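Local structure of putative major capsid protein (Cafeteriavirus-dependent mavirus, 6G44) at the interface of chains A and B. The protein builds the icosahedral shell of the virophage as a double jelly-roll major capsid protein that assembles into trimeric capsomers. Coordinates in Å, arbitrary orientation; residue numbers count along the deposited sequence, not the author numbering. Chains: chain A/B, Putative major capsid protein.

The interface of chains A and B. Residues chain A 285, 287, 479, 481, 483; chain B 7-9, 11.
An N-terminal arm of one subunit laid on its neighbour in the double jelly-roll capsomer forms this contact: the extended start of chain B, B:Thr7 to B:Leu11, crosses to chain A and lies over side chains from strands 285-289 and 478-483, probably tying the trimer together. The patch hides 200 Å² in all and is mostly apolar. B:Pro8 meets A:Tyr481 at about a right angle, its ring carbon CB sitting 3.6 Å above the plane of the phenol ring, over the centre, in a CH-pi contact. CG of the same proline leans toward the CD2/CE2 side of that ring, while B:Pro9 crosses obliquely on the same face, toward the CD1/CE1 side, its CD 3.8 Å from A:Tyr481 CD1. The two prolines thus lie side by side on one face of the ring, and their restricted backbones probably favour the extended course of the arm. A:Tyr481 CG stands anti to its carbonyl carbon (chi1 -59°) and the ring is turned by a chi2 of -88°, which presents a face to B:Pro8. At the far end of the phenol, the hydroxyl OH of A:Tyr481 lies 2.8 Å from a water, and the same water is 2.8 Å from the carbonyl O of B:Pro9, a bridge from side chain to arm backbone. B:Leu11 spreads its two methyls over separate strands: CD1 comes tip to tip with A:Leu479 CD1 at 3.6 Å, and CD2 likewise meets A:Ile287 CD1 at 3.9 Å. Toward the start of the arm, A:Phe483 brings its CE1 to 3.6 Å from the carbonyl O of B:Thr7, and its CZ approaches CA of B:Pro8. A:Thr285 adds looser packing, its methyl CG2 turned toward B:Pro9 CD.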
loop_
_atom_site.group_PDB
_atom_site.type_symbol
_atom_site.label_atom_id
_atom_site.label_comp_id
_atom_site.label_asym_id
_atom_site.label_seq_id
_atom_site.Cartn_x
_atom_site.Cartn_y
_atom_site.Cartn_z
ATOM N N THR A 285 1.629 -38.929 -3.496
ATOM C CA THR A 285 0.468 -38.343 -2.831
ATOM C C THR A 285 0.707 -36.859 -2.591
ATOM O O THR A 285 1.640 -36.494 -1.860
ATOM C CB THR A 285 0.142 -39.037 -1.506
ATOM O OG1 THR A 285 -0.066 -40.449 -1.727
ATOM C CG2 THR A 285 -1.112 -38.461 -0.896
ATOM N N ILE A 287 -0.805 -33.157 -1.323
ATOM C CA ILE A 287 -1.716 -32.597 -0.312
ATOM C C ILE A 287 -2.104 -31.172 -0.666
ATOM O O ILE A 287 -1.237 -30.386 -1.053
ATOM C CB ILE A 287 -1.032 -32.624 1.052
ATOM C CG1 ILE A 287 -0.656 -34.073 1.417
ATOM C CG2 ILE A 287 -1.910 -32.009 2.138
ATOM C CD1 ILE A 287 0.135 -34.182 2.697
ATOM N N LEU A 479 -7.960 -31.061 4.539
ATOM C CA LEU A 479 -7.010 -31.354 3.471
ATOM C C LEU A 479 -7.599 -32.276 2.401
ATOM O O LEU A 479 -8.386 -33.167 2.702
ATOM C CB LEU A 479 -5.746 -32.027 4.022
ATOM C CG LEU A 479 -4.969 -31.226 5.062
ATOM C CD1 LEU A 479 -3.689 -31.956 5.431
ATOM C CD2 LEU A 479 -4.707 -29.781 4.686
ATOM N N TYR A 481 -6.366 -34.923 -0.689
ATOM C CA TYR A 481 -5.241 -35.789 -1.019
ATOM C C TYR A 481 -5.423 -36.342 -2.418
ATOM O O TYR A 481 -6.485 -36.861 -2.725
ATOM C CB TYR A 481 -5.171 -36.969 -0.028
ATOM C CG TYR A 481 -5.009 -36.543 1.404
ATOM C CD1 TYR A 481 -3.747 -36.348 1.933
ATOM C CD2 TYR A 481 -6.118 -36.305 2.191
ATOM C CE1 TYR A 481 -3.595 -35.924 3.250
ATOM C CE2 TYR A 481 -5.976 -35.871 3.509
ATOM C CZ TYR A 481 -4.711 -35.699 4.014
ATOM O OH TYR A 481 -4.518 -35.288 5.333
ATOM N N PHE A 483 -3.915 -39.057 -4.827
ATOM C CA PHE A 483 -3.097 -40.267 -4.936
ATOM C C PHE A 483 -2.768 -40.510 -6.417
ATOM O O PHE A 483 -3.581 -40.231 -7.280
ATOM C CB PHE A 483 -3.846 -41.433 -4.317
ATOM C CG PHE A 483 -4.167 -41.230 -2.852
ATOM C CD1 PHE A 483 -3.226 -41.591 -1.868
ATOM C CD2 PHE A 483 -5.373 -40.702 -2.449
ATOM C CE1 PHE A 483 -3.506 -41.397 -0.513
ATOM C CE2 PHE A 483 -5.653 -40.514 -1.102
ATOM C CZ PHE A 483 -4.716 -40.870 -0.135
ATOM N N THR B 7 -5.190 -44.466 1.804
ATOM C CA THR B 7 -5.458 -43.858 3.099
ATOM C C THR B 7 -4.573 -42.610 3.221
ATOM O O THR B 7 -3.413 -42.641 2.826
ATOM C CB THR B 7 -5.233 -44.874 4.253
ATOM O OG1 THR B 7 -5.279 -44.211 5.523
ATOM C CG2 THR B 7 -3.916 -45.623 4.100
ATOM N N PRO B 8 -5.124 -41.510 3.765
ATOM C CA PRO B 8 -4.253 -40.341 3.893
ATOM C C PRO B 8 -3.050 -40.606 4.784
ATOM O O PRO B 8 -3.198 -41.313 5.797
ATOM C CB PRO B 8 -5.157 -39.305 4.551
ATOM C CG PRO B 8 -6.523 -39.690 4.109
ATOM C CD PRO B 8 -6.498 -41.184 4.179
ATOM N N PRO B 9 -1.881 -40.073 4.415
ATOM C CA PRO B 9 -0.685 -40.301 5.221
ATOM C C PRO B 9 -0.718 -39.583 6.571
ATOM O O PRO B 9 -1.358 -38.540 6.704
ATOM C CB PRO B 9 0.421 -39.716 4.353
ATOM C CG PRO B 9 -0.259 -38.579 3.646
ATOM C CD PRO B 9 -1.602 -39.145 3.294
ATOM N N LEU B 11 0.558 -37.168 9.328
ATOM C CA LEU B 11 1.256 -35.883 9.341
ATOM C C LEU B 11 1.585 -35.515 10.786
ATOM O O LEU B 11 0.749 -35.690 11.670
ATOM C CB LEU B 11 0.365 -34.784 8.730
ATOM C CG LEU B 11 -0.043 -35.057 7.267
ATOM C CD1 LEU B 11 -1.027 -34.006 6.790
ATOM C CD2 LEU B 11 1.168 -35.099 6.359
HETATM O O HOH W 1 -3.400 -36.814 7.347
#